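Local coordinates for protein thiamine pyrophosphokinase (Saccharomyces cerevisiae, PDB 1IG0) that catalyses the transfer of pyrophosphate from ATP to thiamine, giving thiamine diphosphate and AMP, and works as a homodimer, at residues P141-R144 / S145-N149; N132-S135 / L136-S140; I6-P9 / E10-I14; I237-P241 / Q242-T246; F55-I58 / W59-D63. All coordinates share one frame; numbering follows the deposited sequence.

Contact 1 (P141-R144 / S145-N149); sequences PEFR and SLISN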
# COMPACT_ATOMS: atom_id res chain seq x y z
N PRO B 141 -2.38 30.02 -19.24
CA PRO B 141 -3.02 30.31 -20.52
C PRO B 141 -2.04 30.17 -21.68
O PRO B 141 -2.42 29.83 -22.80
CB PRO B 141 -3.51 31.74 -20.34
CG PRO B 141 -3.82 31.81 -18.88
CD PRO B 141 -2.61 31.12 -18.28
N GLU B 142 -0.77 30.44 -21.41
CA GLU B 142 0.27 30.34 -22.44
C GLU B 142 0.49 28.89 -22.84
O GLU B 142 0.74 28.60 -24.01
CB GLU B 142 1.57 30.96 -21.94
CG GLU B 142 2.72 30.84 -22.93
CD GLU B 142 3.78 31.89 -22.70
OE1 GLU B 142 4.97 31.52 -22.55
OE2 GLU B 142 3.44 33.09 -22.68
N PHE B 143 0.41 27.98 -21.87
CA PHE B 143 0.59 26.57 -22.17
C PHE B 143 -0.54 26.13 -23.10
O PHE B 143 -0.32 25.45 -24.10
CB PHE B 143 0.53 25.73 -20.89
CG PHE B 143 0.57 24.25 -21.14
CD1 PHE B 143 1.76 23.63 -21.53
CD2 PHE B 143 -0.58 23.48 -21.04
CE1 PHE B 143 1.80 22.26 -21.81
CE2 PHE B 143 -0.55 22.11 -21.32
CZ PHE B 143 0.64 21.50 -21.70
N ARG B 144 -1.76 26.52 -22.75
CA ARG B 144 -2.93 26.18 -23.54
C ARG B 144 -2.77 26.70 -24.96
O ARG B 144 -3.14 26.03 -25.93
CB ARG B 144 -4.19 26.78 -22.90
CG ARG B 144 -4.56 26.15 -21.57
CD ARG B 144 -4.98 24.70 -21.75
NE ARG B 144 -6.31 24.60 -22.33
CZ ARG B 144 -7.43 24.92 -21.69
NH1 ARG B 144 -7.37 25.37 -20.44
NH2 ARG B 144 -8.60 24.80 -22.29
N SER B 145 -2.21 27.90 -25.10
CA SER B 145 -1.99 28.49 -26.41
C SER B 145 -0.95 27.68 -27.18
O SER B 145 -1.10 27.44 -28.38
CB SER B 145 -1.49 29.94 -26.25
OG SER B 145 -1.17 30.49 -27.52
N LEU B 146 0.09 27.25 -26.47
CA LEU B 146 1.16 26.47 -27.08
C LEU B 146 0.62 25.21 -27.75
O LEU B 146 0.97 24.90 -28.89
CB LEU B 146 2.19 26.08 -26.02
CG LEU B 146 3.38 25.23 -26.48
CD1 LEU B 146 4.21 26.01 -27.49
CD2 LEU B 146 4.23 24.85 -25.28
N ILE B 147 -0.25 24.49 -27.04
CA ILE B 147 -0.81 23.25 -27.56
C ILE B 147 -2.04 23.45 -28.46
O ILE B 147 -2.50 22.50 -29.09
CB ILE B 147 -1.19 22.30 -26.41
CG1 ILE B 147 -2.33 22.90 -25.58
CG2 ILE B 147 0.02 22.05 -25.52
CD1 ILE B 147 -2.78 22.03 -24.41
N SER B 148 -2.56 24.67 -28.51
CA SER B 148 -3.74 24.95 -29.32
C SER B 148 -3.45 25.71 -30.61
O SER B 148 -4.08 25.46 -31.63
CB SER B 148 -4.77 25.73 -28.50
OG SER B 148 -4.32 27.04 -28.21
N ASN B 149 -2.51 26.65 -30.55
CA ASN B 149 -2.17 27.44 -31.73
C ASN B 149 -1.89 26.52 -32.92
O ASN B 149 -1.17 25.53 -32.80
CB ASN B 149 -0.93 28.31 -31.46
CG ASN B 149 -0.64 29.26 -32.60
OD1 ASN B 149 -1.31 30.27 -32.78
ND2 ASN B 149 0.37 28.92 -33.40
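One face of the F143 ring is covered by I147, one helical turn further on. Its CG2 sits 3.9 Å above the plane, offset toward the rim, in a CH-pi contact 4.2 Å from the ring centroid. The second branch of the isoleucine reaches the ring too, with CD1 3.8 Å from CE2 of F143. Both approaches follow from the torsions: F143 has CG anti to its backbone N (chi1 175°), whereas I147 holds CG1 between N and the carbonyl carbon (chi1 66°), leaving CG2 to lean back over the phenyl group. With an alanine in place of this isoleucine, both branches are gone and the part of the F143 face under CG2 would probably lose its cover. Beneath the pair, I147 N donates to F143 O over 3.1 Å, almost in line with the carbonyl. Further along, S148 OG donates to R144 O at 2.8 Å. R144 NH1 bonds H137 O. F143 packs on L133 and L136 of helix 126-139 and on I165 and L168 of helix 164-175, and Y93 of strand 93-96 touches both F143 and I147. It is an i to i+4 aromatic-aliphatic pair on a short surface helix, with F143 buried.

Contact 2 (N132-S135 / L136-S140); sequences NLIS and LHFNS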
# COMPACT_ATOMS: atom_id res chain seq x y z
N ASN B 132 1.93 18.06 -13.07
CA ASN B 132 2.55 19.27 -13.60
C ASN B 132 1.73 19.70 -14.81
O ASN B 132 1.42 20.88 -14.98
CB ASN B 132 4.00 19.01 -14.04
CG ASN B 132 4.97 19.01 -12.88
OD1 ASN B 132 6.18 18.86 -13.07
ND2 ASN B 132 4.46 19.19 -11.66
N LEU B 133 1.39 18.72 -15.65
CA LEU B 133 0.59 18.96 -16.85
C LEU B 133 -0.78 19.51 -16.48
O LEU B 133 -1.25 20.48 -17.08
CB LEU B 133 0.42 17.66 -17.63
CG LEU B 133 -0.63 17.65 -18.74
CD1 LEU B 133 -0.24 18.64 -19.83
CD2 LEU B 133 -0.77 16.25 -19.31
N ILE B 134 -1.42 18.88 -15.50
CA ILE B 134 -2.74 19.30 -15.06
C ILE B 134 -2.75 20.75 -14.59
O ILE B 134 -3.64 21.52 -14.95
CB ILE B 134 -3.25 18.38 -13.93
CG1 ILE B 134 -3.50 16.98 -14.49
CG2 ILE B 134 -4.53 18.95 -13.31
CD1 ILE B 134 -3.78 15.93 -13.44
N SER B 135 -1.75 21.13 -13.79
CA SER B 135 -1.68 22.50 -13.30
C SER B 135 -1.48 23.47 -14.46
O SER B 135 -2.11 24.53 -14.51
CB SER B 135 -0.53 22.65 -12.30
OG SER B 135 -0.58 23.92 -11.67
N LEU B 136 -0.60 23.12 -15.39
CA LEU B 136 -0.35 23.96 -16.55
C LEU B 136 -1.64 24.14 -17.35
O LEU B 136 -1.97 25.25 -17.78
CB LEU B 136 0.73 23.34 -17.44
CG LEU B 136 2.18 23.47 -16.98
CD1 LEU B 136 3.09 22.63 -17.86
CD2 LEU B 136 2.59 24.95 -17.02
N HIS B 137 -2.36 23.05 -17.55
CA HIS B 137 -3.61 23.09 -18.30
C HIS B 137 -4.59 24.12 -17.74
O HIS B 137 -5.17 24.91 -18.48
CB HIS B 137 -4.29 21.71 -18.27
CG HIS B 137 -5.66 21.71 -18.88
ND1 HIS B 137 -5.87 21.59 -20.23
CD2 HIS B 137 -6.88 21.86 -18.31
CE1 HIS B 137 -7.17 21.67 -20.48
NE2 HIS B 137 -7.80 21.84 -19.33
N PHE B 138 -4.76 24.11 -16.42
CA PHE B 138 -5.69 25.02 -15.77
C PHE B 138 -5.13 26.39 -15.39
O PHE B 138 -5.88 27.37 -15.36
CB PHE B 138 -6.27 24.38 -14.51
CG PHE B 138 -7.28 23.30 -14.78
CD1 PHE B 138 -7.03 21.99 -14.38
CD2 PHE B 138 -8.47 23.59 -15.43
CE1 PHE B 138 -7.97 20.98 -14.62
CE2 PHE B 138 -9.41 22.59 -15.68
CZ PHE B 138 -9.16 21.29 -15.27
N ASN B 139 -3.84 26.47 -15.10
CA ASN B 139 -3.27 27.73 -14.65
C ASN B 139 -2.31 28.49 -15.57
O ASN B 139 -1.85 29.57 -15.21
CB ASN B 139 -2.61 27.51 -13.29
CG ASN B 139 -3.54 26.81 -12.31
OD1 ASN B 139 -4.69 27.22 -12.12
ND2 ASN B 139 -3.05 25.75 -11.67
N SER B 140 -2.02 27.94 -16.74
CA SER B 140 -1.12 28.62 -17.67
C SER B 140 -1.78 28.84 -19.03
O SER B 140 -1.76 27.95 -19.88
CB SER B 140 0.17 27.82 -17.85
OG SER B 140 0.98 28.42 -18.85
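The backbone of N132-S135 runs on into L136-S140 as the closing turns of helix 126-139, and four successive i to i+4 bonds join the two segments. L136 N donates to N132 O, H137 N to L133 O at 2.8 Å, F138 N to I134 O at 3.2 Å, and N139 N to S135 O at 2.7 Å. S140 is the first residue to leave helical torsions; it is also the N-cap of the next helix, its OG accepting from F143 N.

The last turn carries a side-chain bond as well. N139 ND2 donates to S135 OG over 3.1 Å, with the hydroxyl oxygen only 5° out of the amide plane. S135 turns OG anti to its own N (chi1 -172°), and N139 bends back with CG beside its backbone N (chi1 -50°), which brings amide and hydroxyl together. On another side of the helix I134 and F138 lie alongside each other, pointing the same way, with CG2 of I134 4.1 Å from CD1 of F138; they pack toward strands 38-43 and 64-68. H137 uses ND1 to bond Y93 OH, and its CD2 lies 3.6 Å above the plane of the F138 ring, over its centre.

The buried S135 OG has two partners, the N139 amide and Y215 OH, so its rotation is likely to be fixed and its polarity satisfied within the protein.

Contact 3 (I6-P9 / E10-I14); sequences IENP and ERIKI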
# COMPACT_ATOMS: atom_id res chain seq x y z
N ILE B 6 -10.90 5.36 24.21
CA ILE B 6 -12.19 4.89 24.70
C ILE B 6 -12.97 4.22 23.59
O ILE B 6 -12.86 4.60 22.42
CB ILE B 6 -13.03 6.05 25.27
CG1 ILE B 6 -13.40 7.03 24.15
CG2 ILE B 6 -12.26 6.77 26.36
CD1 ILE B 6 -14.38 8.11 24.57
N GLU B 7 -13.77 3.23 23.96
CA GLU B 7 -14.59 2.51 22.99
C GLU B 7 -16.01 3.05 23.10
O GLU B 7 -16.68 2.86 24.11
CB GLU B 7 -14.57 1.01 23.28
CG GLU B 7 -15.20 0.18 22.18
CD GLU B 7 -15.07 -1.30 22.43
OE1 GLU B 7 -13.94 -1.77 22.68
OE2 GLU B 7 -16.10 -2.01 22.36
N ASN B 8 -16.45 3.74 22.05
CA ASN B 8 -17.78 4.33 22.01
C ASN B 8 -18.85 3.35 21.59
O ASN B 8 -18.56 2.30 21.02
CB ASN B 8 -17.83 5.49 21.01
CG ASN B 8 -17.20 6.75 21.54
OD1 ASN B 8 -17.58 7.25 22.59
ND2 ASN B 8 -16.24 7.29 20.79
N PRO B 9 -20.12 3.68 21.89
CA PRO B 9 -21.21 2.80 21.48
C PRO B 9 -21.25 3.01 19.97
O PRO B 9 -20.53 3.86 19.45
CB PRO B 9 -22.42 3.38 22.21
CG PRO B 9 -22.06 4.83 22.38
CD PRO B 9 -20.61 4.77 22.76
N GLU B 10 -22.10 2.28 19.26
CA GLU B 10 -22.14 2.41 17.80
C GLU B 10 -22.50 3.78 17.22
O GLU B 10 -22.10 4.10 16.10
CB GLU B 10 -23.06 1.34 17.22
CG GLU B 10 -22.53 0.72 15.94
CD GLU B 10 -21.07 0.28 16.06
OE1 GLU B 10 -20.73 -0.43 17.03
OE2 GLU B 10 -20.27 0.65 15.19
N ARG B 11 -23.25 4.58 17.97
CA ARG B 11 -23.64 5.90 17.48
C ARG B 11 -23.66 6.98 18.57
O ARG B 11 -24.29 6.81 19.61
CB ARG B 11 -25.01 5.84 16.81
CG ARG B 11 -25.04 5.12 15.46
CD ARG B 11 -24.46 6.00 14.36
NE ARG B 11 -24.53 5.36 13.04
CZ ARG B 11 -23.76 4.34 12.67
NH1 ARG B 11 -22.86 3.83 13.50
NH2 ARG B 11 -23.90 3.81 11.46
N ILE B 12 -22.97 8.09 18.31
CA ILE B 12 -22.92 9.20 19.25
C ILE B 12 -23.01 10.51 18.47
O ILE B 12 -23.02 10.52 17.24
CB ILE B 12 -21.59 9.25 20.05
CG1 ILE B 12 -20.43 9.61 19.11
CG2 ILE B 12 -21.33 7.90 20.71
CD1 ILE B 12 -19.12 9.91 19.82
N LYS B 13 -23.07 11.61 19.21
CA LYS B 13 -23.10 12.95 18.63
C LYS B 13 -21.92 13.66 19.26
O LYS B 13 -21.74 13.64 20.48
CB LYS B 13 -24.39 13.69 18.99
CG LYS B 13 -25.61 13.35 18.14
CD LYS B 13 -26.77 14.28 18.49
CE LYS B 13 -27.95 14.13 17.54
NZ LYS B 13 -28.50 12.75 17.54
N ILE B 14 -21.10 14.29 18.44
CA ILE B 14 -19.96 15.00 18.95
C ILE B 14 -20.39 16.43 19.10
O ILE B 14 -21.47 16.83 18.64
CB ILE B 14 -18.75 14.92 17.99
CG1 ILE B 14 -18.98 15.76 16.72
CG2 ILE B 14 -18.50 13.48 17.61
CD1 ILE B 14 -17.83 15.73 15.75
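I12 reaches back to P9 and N8 with two different branches. From CB, the CG2 methyl goes to the proline ring, 3.6 Å from P9 CG and 3.8 Å from P9 CD. The other arm passes through CG1 to CD1, which meets the N8 carboxamide, with ND2 of N8 at 4.0 Å. With CG1 set between N and the carbonyl carbon (chi1 69°) and CG2 beside the backbone N, the two branches diverge, one to each neighbour. Substituting an alanine for this isoleucine would take both branches away and would probably leave a gap beside P9 CG and CD, where CG2 had rested, while the N8 amide would lose its apolar neighbour.

R11, by contrast, folds onto its own segment: NH1 donates to E10 O over 2.7 Å; the oxygen lies in the guanidinium plane, whereas NH1 stands above the carbonyl plane. Its NH2 bonds N245 OD1. E10 forms salt bridges with K269 and R289, and N8 ND2 donates to L268 O.

The turn begins at the end of strand 4-7, which pairs antiparallel with strand 270-272 beside the thiamine pocket; there E7 OE1 bonds both W270 NE1 and Y123 OH of the second subunit. Beyond it, I12 forms backbone bonds with V291 and D293, and I14 packs on strand 295-300, so the loop spans from one sheet to the next.

Contact 4 (I237-P241 / Q242-T246); sequences IEYDP and QFRNT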
# COMPACT_ATOMS: atom_id res chain seq x y z
N ILE B 237 -14.78 15.76 9.42
CA ILE B 237 -15.26 14.97 8.30
C ILE B 237 -16.78 14.88 8.40
O ILE B 237 -17.31 14.41 9.41
CB ILE B 237 -14.66 13.55 8.31
CG1 ILE B 237 -13.14 13.63 8.23
CG2 ILE B 237 -15.23 12.74 7.16
CD1 ILE B 237 -12.45 12.31 8.42
N GLU B 238 -17.47 15.34 7.37
CA GLU B 238 -18.93 15.32 7.37
C GLU B 238 -19.49 14.29 6.40
O GLU B 238 -18.89 13.97 5.37
CB GLU B 238 -19.47 16.71 7.02
CG GLU B 238 -19.03 17.79 7.99
CD GLU B 238 -19.68 19.13 7.70
OE1 GLU B 238 -20.92 19.18 7.63
OE2 GLU B 238 -18.94 20.12 7.55
N TYR B 239 -20.66 13.76 6.73
CA TYR B 239 -21.32 12.77 5.90
C TYR B 239 -22.80 12.62 6.21
O TYR B 239 -23.22 12.75 7.36
CB TYR B 239 -20.63 11.40 6.04
CG TYR B 239 -20.32 11.00 7.47
CD1 TYR B 239 -21.33 10.54 8.32
CD2 TYR B 239 -19.03 11.09 7.97
CE1 TYR B 239 -21.04 10.18 9.65
CE2 TYR B 239 -18.73 10.73 9.29
CZ TYR B 239 -19.74 10.28 10.12
OH TYR B 239 -19.44 9.93 11.42
N ASP B 240 -23.59 12.39 5.17
CA ASP B 240 -25.02 12.19 5.34
C ASP B 240 -25.17 10.79 5.92
O ASP B 240 -24.57 9.84 5.43
CB ASP B 240 -25.74 12.29 3.99
CG ASP B 240 -27.15 11.73 4.04
OD1 ASP B 240 -27.37 10.63 3.48
OD2 ASP B 240 -28.03 12.37 4.64
N PRO B 241 -25.96 10.65 6.99
CA PRO B 241 -26.17 9.34 7.62
C PRO B 241 -26.51 8.21 6.66
O PRO B 241 -25.89 7.14 6.71
CB PRO B 241 -27.29 9.62 8.62
CG PRO B 241 -26.97 11.02 9.06
CD PRO B 241 -26.68 11.70 7.74
N GLN B 242 -27.47 8.43 5.77
CA GLN B 242 -27.86 7.40 4.81
C GLN B 242 -26.68 7.02 3.92
O GLN B 242 -26.48 5.85 3.62
CB GLN B 242 -29.03 7.88 3.95
CG GLN B 242 -29.61 6.79 3.06
CD GLN B 242 -30.14 5.61 3.86
OE1 GLN B 242 -31.10 5.74 4.62
NE2 GLN B 242 -29.51 4.45 3.69
N PHE B 243 -25.91 8.02 3.50
CA PHE B 243 -24.75 7.77 2.65
C PHE B 243 -23.72 6.95 3.41
O PHE B 243 -23.19 5.96 2.90
CB PHE B 243 -24.13 9.10 2.21
CG PHE B 243 -22.78 8.96 1.55
CD1 PHE B 243 -22.66 8.34 0.31
CD2 PHE B 243 -21.63 9.46 2.16
CE1 PHE B 243 -21.41 8.21 -0.31
CE2 PHE B 243 -20.38 9.33 1.55
CZ PHE B 243 -20.27 8.71 0.31
N ARG B 244 -23.43 7.37 4.64
CA ARG B 244 -22.45 6.68 5.46
C ARG B 244 -22.86 5.23 5.75
O ARG B 244 -22.03 4.33 5.69
CB ARG B 244 -22.24 7.46 6.77
CG ARG B 244 -23.05 6.98 7.96
CD ARG B 244 -22.20 6.12 8.89
NE ARG B 244 -21.63 4.97 8.20
CZ ARG B 244 -20.72 4.16 8.72
NH1 ARG B 244 -20.26 4.36 9.95
NH2 ARG B 244 -20.27 3.14 8.01
N ASN B 245 -24.13 5.02 6.05
CA ASN B 245 -24.62 3.67 6.34
C ASN B 245 -24.65 2.76 5.13
O ASN B 245 -24.42 1.55 5.25
CB ASN B 245 -26.03 3.74 6.95
CG ASN B 245 -26.05 4.33 8.33
OD1 ASN B 245 -25.27 3.94 9.20
ND2 ASN B 245 -26.95 5.28 8.56
N THR B 246 -24.92 3.33 3.96
CA THR B 246 -25.00 2.54 2.73
C THR B 246 -23.68 2.31 2.00
O THR B 246 -23.46 1.22 1.48
CB THR B 246 -25.99 3.20 1.73
OG1 THR B 246 -27.25 3.41 2.37
CG2 THR B 246 -26.19 2.31 0.51
O HOH W 1 -29.50 10.59 5.87
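D240 is the N-cap of helix 241-247, the point where strand 235-238 gives way to a helix in the thiamine-binding part of the chain. Its OD1 accepts from F243 N at 3.0 Å, on the anti side of the carboxylate and 32° out of its plane. With CG anti to its backbone N (chi1 164°), the acid folds over the first turn and offers an acceptor to an amide that has no preceding helical carbonyl. Behind the cap the regular ladder starts at once: R244 N donates to D240 O over 2.8 Å in a nearly straight bond, and N245 N to P241 O.

The tight part of the contact lies on the Y239 side. The tyrosine and R244 run alongside each other, with CB of R244 3.6 Å from CD1 of Y239, while the ring and guanidinium planes stand 72° apart. Y239 OH bonds G292 O, its ring meets that of F290, and F243 packs on L315, so this flank is enclosed by the protein.

The other flank is looser and wetter. P241, Q242 and N245 are exposed, and a water completes the cap by donating to D240 OD2 at 2.6 Å and accepting from Q242 N, a bridge between the carboxylate and another amide of the first turn. Further along, Q242 and T246 form a small closed set of bonds: T246 OG1 donates to Q242 O, which also accepts from T246 N on the opposite face of its plane, while Q242 NE2 donates to T246 OG1 over 2.8 Å, with that oxygen in the amide plane.

Contact 5 (F55-I58 / W59-D63); sequences FYKI and WKLHD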
# COMPACT_ATOMS: atom_id res chain seq x y z
N PHE B 55 -18.07 4.47 -13.08
CA PHE B 55 -17.08 5.08 -13.96
C PHE B 55 -17.71 6.19 -14.79
O PHE B 55 -17.19 7.31 -14.86
CB PHE B 55 -16.47 4.03 -14.89
CG PHE B 55 -15.42 4.58 -15.82
CD1 PHE B 55 -14.13 4.83 -15.36
CD2 PHE B 55 -15.73 4.87 -17.14
CE1 PHE B 55 -13.16 5.36 -16.21
CE2 PHE B 55 -14.77 5.40 -18.00
CZ PHE B 55 -13.49 5.64 -17.54
N TYR B 56 -18.84 5.88 -15.42
CA TYR B 56 -19.56 6.83 -16.26
C TYR B 56 -19.88 8.10 -15.48
O TYR B 56 -19.75 9.21 -15.99
CB TYR B 56 -20.87 6.21 -16.75
CG TYR B 56 -20.71 4.92 -17.52
CD1 TYR B 56 -21.75 3.98 -17.56
CD2 TYR B 56 -19.55 4.63 -18.23
CE1 TYR B 56 -21.63 2.79 -18.27
CE2 TYR B 56 -19.42 3.44 -18.95
CZ TYR B 56 -20.46 2.53 -18.96
OH TYR B 56 -20.34 1.35 -19.66
N LYS B 57 -20.31 7.92 -14.23
CA LYS B 57 -20.68 9.04 -13.37
C LYS B 57 -19.49 9.90 -12.97
O LYS B 57 -19.54 11.12 -13.07
CB LYS B 57 -21.39 8.52 -12.12
CG LYS B 57 -21.92 9.62 -11.21
CD LYS B 57 -22.88 10.52 -11.97
CE LYS B 57 -23.45 11.61 -11.08
NZ LYS B 57 -24.38 12.50 -11.82
N ILE B 58 -18.43 9.25 -12.50
CA ILE B 58 -17.23 9.96 -12.08
C ILE B 58 -16.61 10.70 -13.27
O ILE B 58 -16.04 11.78 -13.11
CB ILE B 58 -16.20 8.99 -11.47
CG1 ILE B 58 -16.71 8.49 -10.12
CG2 ILE B 58 -14.85 9.67 -11.33
CD1 ILE B 58 -15.85 7.43 -9.49
N TRP B 59 -16.72 10.10 -14.45
CA TRP B 59 -16.18 10.72 -15.65
C TRP B 59 -16.97 11.99 -15.95
O TRP B 59 -16.40 13.04 -16.25
CB TRP B 59 -16.27 9.75 -16.83
CG TRP B 59 -15.68 10.28 -18.11
CD1 TRP B 59 -16.24 11.20 -18.95
CD2 TRP B 59 -14.43 9.91 -18.69
NE1 TRP B 59 -15.40 11.43 -20.01
CE2 TRP B 59 -14.28 10.65 -19.88
CE3 TRP B 59 -13.40 9.02 -18.32
CZ2 TRP B 59 -13.16 10.54 -20.71
CZ3 TRP B 59 -12.28 8.91 -19.14
CH2 TRP B 59 -12.17 9.66 -20.32
N LYS B 60 -18.30 11.90 -15.86
CA LYS B 60 -19.17 13.03 -16.12
C LYS B 60 -19.00 14.13 -15.07
O LYS B 60 -19.17 15.31 -15.35
CB LYS B 60 -20.63 12.57 -16.16
CG LYS B 60 -21.61 13.65 -16.61
CD LYS B 60 -23.03 13.09 -16.72
CE LYS B 60 -23.99 14.12 -17.30
NZ LYS B 60 -24.06 15.36 -16.46
N LEU B 61 -18.65 13.73 -13.85
CA LEU B 61 -18.47 14.67 -12.75
C LEU B 61 -17.14 15.42 -12.78
O LEU B 61 -16.94 16.37 -12.01
CB LEU B 61 -18.61 13.95 -11.41
CG LEU B 61 -20.03 13.55 -10.99
CD1 LEU B 61 -19.97 12.75 -9.70
CD2 LEU B 61 -20.87 14.80 -10.81
N HIS B 62 -16.23 15.00 -13.64
CA HIS B 62 -14.93 15.67 -13.73
C HIS B 62 -14.72 16.27 -15.11
O HIS B 62 -15.16 15.72 -16.12
CB HIS B 62 -13.81 14.69 -13.39
CG HIS B 62 -13.84 14.24 -11.96
ND1 HIS B 62 -14.79 13.36 -11.48
CD2 HIS B 62 -13.07 14.57 -10.90
CE1 HIS B 62 -14.60 13.18 -10.18
NE2 HIS B 62 -13.56 13.91 -9.81
N ASP B 63 -14.04 17.42 -15.14
CA ASP B 63 -13.78 18.12 -16.39
C ASP B 63 -12.67 17.51 -17.23
O ASP B 63 -12.92 16.95 -18.30
CB ASP B 63 -13.47 19.59 -16.08
CG ASP B 63 -13.08 20.38 -17.32
OD1 ASP B 63 -13.58 20.05 -18.42
OD2 ASP B 63 -12.29 21.33 -17.20
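F55 and W59 stand side by side on helix 52-61, the helix of a beta-alpha-beta unit between strands 38-43 and 64-68. CZ of F55 comes within 3.5 Å of CE3 of W59, and the two six-membered rings meet obliquely, their planes at 46°. Both side chains leave with CG anti to the backbone N (chi1 near 180° in both), which is why they run in the same direction one turn apart. On another flank K57 crosses L61 at a slant, its aliphatic CE 3.9 Å from L61 CD1; its amino group makes a long, weak ion pair with the C-terminal carboxylate of L319.

The backbone underneath sets these spacings: W59 N donates to F55 O over 2.9 Å, K60 N to Y56 O, and L61 N to K57 O. Further out, Y78 meets the F55 ring edge-to-face, while W59 has Y89 edge-to-face and K65 in a cation-pi contact. I58 and H62 turn to the sheet, touching L41 and L187.

Where the helix runs out, an imidazole takes up a carbonyl of its last turn: H62 ND1 donates to I58 O over 2.6 Å, lying in the carbonyl plane, with the oxygen 17° out of the ring plane.

Overall arrangement
From the N terminus the chain meets the contacts in the order 3, 5, 2, 1, 4; each closes within one short stretch, and none nests in or crosses another. Contact 3 rounds the turn after strand 4-7, contact 5 ends the helix before strand 64-68, contacts 2 and 1 occupy successive helices, and contact 4 turns strand 235-238 into a helix. Contacts 1 and 2 touch through F143 and the R144-H137 bond. Contact 2 meets contact 5 where F138 packs on D63. Contact 3 reaches contact 4 through R11 and N245. Contacts 5, 2 and 1 lie in the catalytic domain; contacts 3 and 4 lie across the chain's centre from contacts 1 and 2.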